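Local coordinates for SusD superfamily protein (Parabacteroides distasonis, PDB 3OTN) that probably binds nutrient glycans at the outer membrane as a SusD-family carbohydrate-binding protein, at residues A[265-278]-A[335-349]. Sequence-based numbering, arbitrary orientation. Where two conformers were deposited one is given.
Sequences VRIFLPSRSGISAY and YIYKFFDQVAVDNTA
F268 and F339 both turn their rings away from the carbonyl carbon and beside the backbone N (chi1 -53° and -49°), and this brings the two rings together. CD2 of F339 lies over one face of the F268 ring, 3.4 Å from CZ of F268 and toward the rim. The ring planes are inclined at 48°, so the pair is oblique. CD1 of F268 also rests on I336, 3.8 Å from its CB.

V345 sets CG1 anti to its backbone N, which places that methyl 3.5 Å from CB of S276. Its other methyl, CG2, meets V265 CG1 and also lies over the centre of the F340 ring. L269 crosses F340 at about a right angle, with its CD2 against CE2 of the ring, and I275 CD1 approaches the edge of that ring.

One direct hydrogen bond joins the backbones: A277 N donates to V345 O at 2.8 Å. Next to it, the Y278 ring is sandwiched. A349 CA makes a CH-pi contact over one face, 4.0 Å from the ring centroid, while R266 CG sits over the opposite face. P270 CB makes a second CH-pi contact over a face of the Y335 ring, 3.8 Å from its centroid. The hydroxyl of Y335 is hydrogen-bonded to E58. Water also links the segments: one molecule donates to F268 O and accepts from I336 N.

D341 is the N-cap of helix 342-348; its OD1 accepts from A344 N, and its OD2 is hydrogen-bonded to the hydroxyl of S351. P270, I275 and Y335 also touch F309 of strand 308-312. The contact is largely buried packing of a long loop against an edge strand of a small antiparallel sheet and the N-capped short helix that follows, within the SusD-family region.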
ATOM      1  N   VAL A 265       7.875  -8.855  -8.637  1.00 19.49           N
ATOM      2  CA  VAL A 265       8.836  -8.262  -9.579  1.00 19.67           C
ATOM      3  C   VAL A 265       8.446  -8.588 -11.041  1.00 19.53           C
ATOM      4  O   VAL A 265       8.510  -7.730 -11.911  1.00 23.50           O
ATOM      5  CB  VAL A 265      10.295  -8.690  -9.212  1.00 21.97           C
ATOM      6  CG1 VAL A 265      11.293  -8.338 -10.335  1.00 20.02           C
ATOM      7  CG2 VAL A 265      10.708  -8.065  -7.871  1.00 13.11           C
ATOM      8  N   ARG A 266       7.949  -9.804 -11.264  1.00 19.19           N
ATOM      9  CA  ARG A 266       7.570 -10.302 -12.609  1.00 22.45           C
ATOM     10  C   ARG A 266       6.288  -9.675 -13.183  1.00 20.52           C
ATOM     11  O   ARG A 266       6.065  -9.712 -14.402  1.00 20.04           O
ATOM     12  CB  ARG A 266       7.307 -11.820 -12.533  1.00 24.08           C
ATOM     13  CG  ARG A 266       8.456 -12.666 -12.120  1.00 26.50           C
ATOM     14  CD  ARG A 266       7.988 -14.065 -11.665  1.00 29.45           C
ATOM     15  NE  ARG A 266       7.697 -14.895 -12.810  1.00 30.90           N
ATOM     16  CZ  ARG A 266       7.462 -16.209 -12.782  1.00 33.77           C
ATOM     17  NH1 ARG A 266       7.466 -16.892 -11.647  1.00 28.44           N
ATOM     18  NH2 ARG A 266       7.205 -16.841 -13.930  1.00 31.61           N
ATOM     19  N   ILE A 267       5.446  -9.160 -12.296  1.00 19.16           N
ATOM     20  CA  ILE A 267       4.167  -8.489 -12.630  1.00 22.73           C
ATOM     21  C   ILE A 267       4.348  -7.300 -13.573  1.00 25.98           C
ATOM     22  O   ILE A 267       3.524  -7.084 -14.470  1.00 24.11           O
ATOM     23  CB  ILE A 267       3.450  -8.024 -11.299  1.00 24.95           C
ATOM     24  CG1 ILE A 267       2.928  -9.239 -10.506  1.00 32.49           C
ATOM     25  CG2 ILE A 267       2.307  -7.038 -11.497  1.00 28.01           C
ATOM     26  CD1 ILE A 267       1.848  -9.930 -11.153  1.00 34.58           C
ATOM     27  N   PHE A 268       5.429  -6.550 -13.359  1.00 24.62           N
ATOM     28  CA  PHE A 268       5.707  -5.314 -14.094  1.00 23.22           C
ATOM     29  C   PHE A 268       6.457  -5.505 -15.402  1.00 23.66           C
ATOM     30  O   PHE A 268       6.524  -4.582 -16.219  1.00 22.41           O
ATOM     31  CB  PHE A 268       6.516  -4.365 -13.212  1.00 21.51           C
ATOM     32  CG  PHE A 268       5.888  -4.115 -11.869  1.00 19.85           C
ATOM     33  CD1 PHE A 268       4.907  -3.162 -11.711  1.00 17.46           C
ATOM     34  CD2 PHE A 268       6.267  -4.863 -10.766  1.00 21.06           C
ATOM     35  CE1 PHE A 268       4.310  -2.938 -10.468  1.00 24.71           C
ATOM     36  CE2 PHE A 268       5.679  -4.650  -9.532  1.00 22.89           C
ATOM     37  CZ  PHE A 268       4.702  -3.684  -9.378  1.00 20.82           C
ATOM     38  N   LEU A 269       6.984  -6.702 -15.631  1.00 23.87           N
ATOM     39  CA  LEU A 269       7.882  -6.944 -16.747  1.00 22.21           C
ATOM     40  C   LEU A 269       7.019  -7.216 -17.965  1.00 23.57           C
ATOM     41  O   LEU A 269       5.974  -7.819 -17.803  1.00 19.97           O
ATOM     42  CB  LEU A 269       8.784  -8.152 -16.467  1.00 24.39           C
ATOM     43  CG  LEU A 269       9.705  -8.117 -15.238  1.00 25.19           C
ATOM     44  CD1 LEU A 269      10.522  -9.436 -15.065  1.00 21.62           C
ATOM     45  CD2 LEU A 269      10.586  -6.908 -15.309  1.00 26.73           C
ATOM     46  N   PRO A 270       7.422  -6.754 -19.169  1.00 23.44           N
ATOM     47  CA  PRO A 270       6.607  -6.932 -20.395  1.00 27.05           C
ATOM     48  C   PRO A 270       6.303  -8.376 -20.698  1.00 26.62           C
ATOM     49  O   PRO A 270       7.216  -9.198 -20.708  1.00 26.42           O
ATOM     50  CB  PRO A 270       7.480  -6.302 -21.523  1.00 27.91           C
ATOM     51  CG  PRO A 270       8.806  -6.065 -20.927  1.00 29.16           C
ATOM     52  CD  PRO A 270       8.614  -5.938 -19.442  1.00 26.17           C
ATOM     53  N   SER A 271       5.031  -8.675 -20.937  1.00 29.54           N
ATOM     54  CA  SER A 271       4.569 -10.058 -21.052  1.00 31.25           C
ATOM     55  C   SER A 271       5.281 -10.853 -22.133  1.00 33.05           C
ATOM     56  O   SER A 271       5.462 -10.362 -23.251  1.00 30.57           O
ATOM     57  CB  SER A 271       3.067 -10.135 -21.344  1.00 31.07           C
ATOM     58  OG  SER A 271       2.607 -11.478 -21.150  1.00 40.78           O
ATOM     59  N   ARG A 272       5.670 -12.080 -21.781  1.00 35.84           N
ATOM     60  CA  ARG A 272       6.288 -13.028 -22.705  1.00 39.94           C
ATOM     61  C   ARG A 272       7.366 -12.352 -23.600  1.00 38.45           C
ATOM     62  O   ARG A 272       7.458 -12.635 -24.765  1.00 40.21           O
ATOM     63  CB  ARG A 272       5.193 -13.759 -23.539  1.00 43.81           C
ATOM     64  CG  ARG A 272       4.194 -14.653 -22.708  1.00 46.13           C
ATOM     65  CD  ARG A 272       3.371 -15.617 -23.608  1.00 48.42           C
ATOM     66  N   SER A 273       8.176 -11.465 -23.013  1.00 34.49           N
ATOM     67  CA  SER A 273       9.207 -10.677 -23.726  1.00 31.43           C
ATOM     68  C   SER A 273      10.611 -11.309 -23.767  1.00 32.09           C
ATOM     69  O   SER A 273      11.431 -10.979 -24.634  1.00 34.77           O
ATOM     70  CB  SER A 273       9.346  -9.317 -23.050  1.00 31.26           C
ATOM     71  OG  SER A 273       9.655  -9.468 -21.658  1.00 29.93           O
ATOM     72  N   GLY A 274      10.920 -12.144 -22.782  1.00 30.74           N
ATOM     73  CA  GLY A 274      12.224 -12.783 -22.714  1.00 29.51           C
ATOM     74  C   GLY A 274      13.360 -11.897 -22.230  1.00 27.89           C
ATOM     75  O   GLY A 274      14.518 -12.257 -22.446  1.00 26.54           O
ATOM     76  N   ILE A 275      13.040 -10.774 -21.550  1.00 25.44           N
ATOM     77  CA  ILE A 275      14.070  -9.871 -21.014  1.00 24.62           C
ATOM     78  C   ILE A 275      14.700 -10.328 -19.695  1.00 23.91           C
ATOM     79  O   ILE A 275      15.653  -9.705 -19.246  1.00 25.55           O
ATOM     80  CB  ILE A 275      13.545  -8.400 -20.813  1.00 23.79           C
ATOM     81  CG1 ILE A 275      12.458  -8.305 -19.721  1.00 25.92           C
ATOM     82  CG2 ILE A 275      13.097  -7.829 -22.183  1.00 29.65           C
ATOM     83  CD1 ILE A 275      12.329  -6.879 -19.068  1.00 23.67           C
ATOM     84  N   SER A 276      14.146 -11.380 -19.091  1.00 22.18           N
ATOM     85  CA  SER A 276      14.478 -11.822 -17.739  1.00 22.28           C
ATOM     86  C   SER A 276      14.858 -13.291 -17.630  1.00 23.78           C
ATOM     87  O   SER A 276      14.679 -14.068 -18.571  1.00 23.59           O
ATOM     88  CB  SER A 276      13.302 -11.574 -16.798  1.00 22.20           C
ATOM     89  OG  SER A 276      12.366 -12.617 -16.864  1.00 20.45           O
ATOM     90  N   ALA A 277      15.365 -13.640 -16.445  1.00 24.11           N
ATOM     91  CA  ALA A 277      15.776 -15.011 -16.067  1.00 24.24           C
ATOM     92  C   ALA A 277      14.578 -15.836 -15.623  1.00 23.97           C
ATOM     93  O   ALA A 277      14.681 -17.040 -15.494  1.00 23.13           O
ATOM     94  CB  ALA A 277      16.816 -14.975 -14.918  1.00 22.48           C
ATOM     95  N   TYR A 278      13.451 -15.183 -15.355  1.00 24.42           N
ATOM     96  CA  TYR A 278      12.234 -15.898 -14.975  1.00 24.76           C
ATOM     97  C   TYR A 278      11.743 -16.774 -16.130  1.00 28.81           C
ATOM     98  O   TYR A 278      11.977 -16.451 -17.295  1.00 26.04           O
ATOM     99  CB  TYR A 278      11.141 -14.914 -14.597  1.00 24.25           C
ATOM    100  CG  TYR A 278      11.441 -14.121 -13.349  1.00 21.81           C
ATOM    101  CD1 TYR A 278      11.252 -14.685 -12.085  1.00 22.92           C
ATOM    102  CD2 TYR A 278      11.895 -12.804 -13.422  1.00 19.55           C
ATOM    103  CE1 TYR A 278      11.547 -13.966 -10.918  1.00 25.17           C
ATOM    104  CE2 TYR A 278      12.176 -12.064 -12.264  1.00 21.15           C
ATOM    105  CZ  TYR A 278      12.001 -12.648 -11.008  1.00 23.68           C
ATOM    106  OH  TYR A 278      12.264 -11.900  -9.851  1.00 23.63           O
ATOM    107  N   TYR A 335       6.862   0.691 -19.568  1.00 21.63           N
ATOM    108  CA  TYR A 335       6.700  -0.290 -18.512  1.00 21.41           C
ATOM    109  C   TYR A 335       7.259   0.266 -17.210  1.00 19.44           C
ATOM    110  O   TYR A 335       8.134   1.156 -17.223  1.00 21.93           O
ATOM    111  CB  TYR A 335       7.391  -1.581 -18.904  1.00 23.09           C
ATOM    112  CG  TYR A 335       6.727  -2.219 -20.096  1.00 23.50           C
ATOM    113  CD1 TYR A 335       5.683  -3.134 -19.919  1.00 22.46           C
ATOM    114  CD2 TYR A 335       7.090  -1.867 -21.407  1.00 25.08           C
ATOM    115  CE1 TYR A 335       5.017  -3.701 -21.024  1.00 22.23           C
ATOM    116  CE2 TYR A 335       6.428  -2.429 -22.519  1.00 23.88           C
ATOM    117  CZ  TYR A 335       5.401  -3.347 -22.315  1.00 24.03           C
ATOM    118  OH  TYR A 335       4.754  -3.919 -23.386  1.00 31.41           O
ATOM    119  N   ILE A 336       6.737  -0.240 -16.098  1.00 19.11           N
ATOM    120  CA  ILE A 336       7.213   0.153 -14.782  1.00 20.07           C
ATOM    121  C   ILE A 336       8.559  -0.484 -14.466  1.00 20.10           C
ATOM    122  O   ILE A 336       8.686  -1.700 -14.435  1.00 21.82           O
ATOM    123  CB  ILE A 336       6.191  -0.145 -13.681  1.00 19.96           C
ATOM    124  CG1 ILE A 336       4.948   0.742 -13.887  1.00 21.60           C
ATOM    125  CG2 ILE A 336       6.850   0.162 -12.303  1.00 14.18           C
ATOM    126  CD1 ILE A 336       3.592   0.134 -13.410  1.00 17.64           C
ATOM    127  N   TYR A 337       9.549   0.382 -14.256  1.00 21.87           N
ATOM    128  CA  TYR A 337      10.909   0.046 -13.849  1.00 22.18           C
ATOM    129  C   TYR A 337      11.157   0.308 -12.365  1.00 21.33           C
ATOM    130  O   TYR A 337      12.185  -0.113 -11.828  1.00 19.07           O
ATOM    131  CB  TYR A 337      11.905   0.910 -14.650  1.00 23.44           C
ATOM    132  CG  TYR A 337      13.311   0.384 -14.754  1.00 24.48           C
ATOM    133  CD1 TYR A 337      13.589  -0.804 -15.431  1.00 22.44           C
ATOM    134  CD2 TYR A 337      14.392   1.083 -14.182  1.00 20.46           C
ATOM    135  CE1 TYR A 337      14.912  -1.281 -15.549  1.00 21.97           C
ATOM    136  CE2 TYR A 337      15.709   0.589 -14.297  1.00 22.42           C
ATOM    137  CZ  TYR A 337      15.953  -0.576 -14.989  1.00 21.67           C
ATOM    138  OH  TYR A 337      17.243  -1.053 -15.104  1.00 23.97           O
ATOM    139  N   LYS A 338      10.200   0.954 -11.690  1.00 21.12           N
ATOM    140  CA  LYS A 338      10.346   1.384 -10.274  1.00 21.56           C
ATOM    141  C   LYS A 338      10.794   0.268  -9.309  1.00 20.13           C
ATOM    142  O   LYS A 338      11.560   0.510  -8.358  1.00 19.70           O
ATOM    143  CB  LYS A 338       9.021   1.999  -9.844  1.00 24.16           C
ATOM    144  CG  LYS A 338       8.998   2.764  -8.590  1.00 31.72           C
ATOM    145  CD  LYS A 338       7.689   3.553  -8.503  1.00 28.81           C
ATOM    146  CE  LYS A 338       7.556   4.175  -7.164  1.00 21.10           C
ATOM    147  NZ  LYS A 338       6.435   5.133  -7.062  1.00 19.92           N
ATOM    148  N   PHE A 339      10.398  -0.961  -9.614  1.00 17.27           N
ATOM    149  CA  PHE A 339      10.648  -2.125  -8.755  1.00 20.06           C
ATOM    150  C   PHE A 339      11.517  -3.188  -9.427  1.00 17.05           C
ATOM    151  O   PHE A 339      11.464  -4.331  -9.053  1.00 20.54           O
ATOM    152  CB  PHE A 339       9.303  -2.716  -8.345  1.00 18.96           C
ATOM    153  CG  PHE A 339       8.330  -1.683  -7.819  1.00 21.25           C
ATOM    154  CD1 PHE A 339       8.632  -0.957  -6.674  1.00 24.46           C
ATOM    155  CD2 PHE A 339       7.125  -1.427  -8.470  1.00 22.51           C
ATOM    156  CE1 PHE A 339       7.737  -0.013  -6.161  1.00 28.01           C
ATOM    157  CE2 PHE A 339       6.228  -0.478  -7.964  1.00 20.68           C
ATOM    158  CZ  PHE A 339       6.540   0.214  -6.804  1.00 19.08           C
ATOM    159  N   PHE A 340      12.374  -2.763 -10.352  1.00 17.99           N
ATOM    160  CA  PHE A 340      13.210  -3.657 -11.152  1.00 19.10           C
ATOM    161  C   PHE A 340      14.481  -4.083 -10.377  1.00 19.33           C
ATOM    162  O   PHE A 340      15.550  -3.453 -10.437  1.00 22.83           O
ATOM    163  CB  PHE A 340      13.507  -2.961 -12.478  1.00 20.05           C
ATOM    164  CG  PHE A 340      14.078  -3.843 -13.553  1.00 18.87           C
ATOM    165  CD1 PHE A 340      15.455  -4.119 -13.614  1.00 23.96           C
ATOM    166  CD2 PHE A 340      13.262  -4.291 -14.594  1.00 24.45           C
ATOM    167  CE1 PHE A 340      15.972  -4.893 -14.671  1.00 23.56           C
ATOM    168  CE2 PHE A 340      13.760  -5.059 -15.600  1.00 23.10           C
ATOM    169  CZ  PHE A 340      15.128  -5.355 -15.655  1.00 26.96           C
ATOM    170  N   ASP A 341      14.313  -5.143  -9.599  1.00 19.47           N
ATOM    171  CA  ASP A 341      15.400  -5.839  -8.898  1.00 19.70           C
ATOM    172  C   ASP A 341      16.267  -6.467  -9.975  1.00 19.13           C
ATOM    173  O   ASP A 341      15.992  -7.564 -10.470  1.00 20.44           O
ATOM    174  CB  ASP A 341      14.799  -6.867  -7.912  1.00 19.29           C
ATOM    175  CG  ASP A 341      15.863  -7.682  -7.139  1.00 21.43           C
ATOM    176  OD1 ASP A 341      17.075  -7.635  -7.452  1.00 16.49           O
ATOM    177  OD2 ASP A 341      15.447  -8.427  -6.230  1.00 17.74           O
ATOM    178  N   GLN A 342      17.320  -5.744 -10.331  1.00 19.23           N
ATOM    179  CA  GLN A 342      18.125  -6.061 -11.478  1.00 22.76           C
ATOM    180  C   GLN A 342      18.867  -7.392 -11.350  1.00 22.38           C
ATOM    181  O   GLN A 342      18.954  -8.144 -12.319  1.00 20.21           O
ATOM    182  CB  GLN A 342      19.109  -4.944 -11.771  1.00 24.77           C
ATOM    183  CG  GLN A 342      19.827  -5.127 -13.100  1.00 35.09           C
ATOM    184  CD  GLN A 342      20.403  -3.830 -13.631  1.00 52.65           C
ATOM    185  OE1 GLN A 342      21.009  -3.055 -12.870  1.00 47.17           O
ATOM    186  NE2 GLN A 342      20.201  -3.570 -14.941  1.00 43.99           N
ATOM    187  N   VAL A 343      19.374  -7.694 -10.160  1.00 22.21           N
ATOM    188  CA  VAL A 343      19.980  -9.003  -9.904  1.00 20.44           C
ATOM    189  C   VAL A 343      18.959 -10.133 -10.116  1.00 19.08           C
ATOM    190  O   VAL A 343      19.274 -11.151 -10.719  1.00 20.51           O
ATOM    191  CB  VAL A 343      20.636  -9.081  -8.484  1.00 19.27           C
ATOM    192  CG1 VAL A 343      21.062 -10.514  -8.169  1.00 19.84           C
ATOM    193  CG2 VAL A 343      21.878  -8.131  -8.446  1.00 17.27           C
ATOM    194  N   ALA A 344      17.731  -9.923  -9.664  1.00 17.30           N
ATOM    195  CA  ALA A 344      16.685 -10.933  -9.809  1.00 17.92           C
ATOM    196  C   ALA A 344      16.332 -11.139 -11.293  1.00 19.36           C
ATOM    197  O   ALA A 344      16.240 -12.289 -11.783  1.00 18.86           O
ATOM    198  CB  ALA A 344      15.451 -10.568  -8.968  1.00 14.62           C
ATOM    199  N   VAL A 345      16.192 -10.030 -12.009  1.00 19.57           N
ATOM    200  CA  VAL A 345      15.741 -10.071 -13.401  1.00 20.36           C
ATOM    201  C   VAL A 345      16.841 -10.616 -14.299  1.00 20.75           C
ATOM    202  O   VAL A 345      16.557 -11.437 -15.157  1.00 24.10           O
ATOM    203  CB  VAL A 345      15.240  -8.682 -13.900  1.00 22.55           C
ATOM    204  CG1 VAL A 345      14.870  -8.696 -15.434  1.00 18.52           C
ATOM    205  CG2 VAL A 345      14.049  -8.201 -13.054  1.00 20.91           C
ATOM    206  N   ASP A 346      18.067 -10.131 -14.138  1.00 20.78           N
ATOM    207  CA  ASP A 346      19.173 -10.531 -14.997  1.00 22.51           C
ATOM    208  C   ASP A 346      19.780 -11.886 -14.676  1.00 21.91           C
ATOM    209  O   ASP A 346      20.338 -12.531 -15.576  1.00 22.05           O
ATOM    210  CB  ASP A 346      20.324  -9.516 -14.957  1.00 23.09           C
ATOM    211  CG  ASP A 346      19.979  -8.172 -15.571  1.00 28.53           C
ATOM    212  OD1 ASP A 346      18.944  -8.011 -16.248  1.00 26.76           O
ATOM    213  OD2 ASP A 346      20.785  -7.248 -15.360  1.00 27.58           O
ATOM    214  N   ASN A 347      19.714 -12.332 -13.422  1.00 22.03           N
ATOM    215  CA  ASN A 347      20.540 -13.455 -12.998  0.50 21.87           C
ATOM    216  C   ASN A 347      19.773 -14.534 -12.218  1.00 23.16           C
ATOM    217  O   ASN A 347      19.707 -15.670 -12.652  1.00 24.58           O
ATOM    218  CB  ASN A 347      21.733 -12.891 -12.208  0.50 23.61           C
ATOM    219  CG  ASN A 347      22.758 -13.942 -11.851  0.50 21.50           C
ATOM    220  OD1 ASN A 347      22.411 -14.988 -11.312  0.50 20.89           O
ATOM    221  ND2 ASN A 347      24.040 -13.660 -12.130  0.50 21.56           N
ATOM    222  N   THR A 348      19.194 -14.172 -11.074  1.00 19.78           N
ATOM    223  CA  THR A 348      18.757 -15.221 -10.157  1.00 18.65           C
ATOM    224  C   THR A 348      17.310 -15.670 -10.256  1.00 20.61           C
ATOM    225  O   THR A 348      17.041 -16.774  -9.851  1.00 20.52           O
ATOM    226  CB  THR A 348      18.998 -14.812  -8.694  1.00 17.80           C
ATOM    227  OG1 THR A 348      18.166 -13.699  -8.375  1.00 18.62           O
ATOM    228  CG2 THR A 348      20.499 -14.460  -8.452  1.00 19.29           C
ATOM    229  N   ALA A 349      16.387 -14.803 -10.695  1.00 21.08           N
ATOM    230  CA  ALA A 349      14.937 -15.110 -10.684  1.00 23.30           C
ATOM    231  C   ALA A 349      14.407 -15.386  -9.267  1.00 23.51           C
ATOM    232  O   ALA A 349      13.426 -16.101  -9.078  1.00 23.37           O
ATOM    233  CB  ALA A 349      14.612 -16.303 -11.660  1.00 21.40           C
TER
HETATM  234  O   HOH W   1       9.912  -5.286 -11.412  1.00 20.35           O
HETATM  235  O   HOH W   2       4.917  -2.407 -16.199  1.00 18.45           O
HETATM  236  O   HOH W   3      18.046  -9.824 -18.287  1.00 28.79           O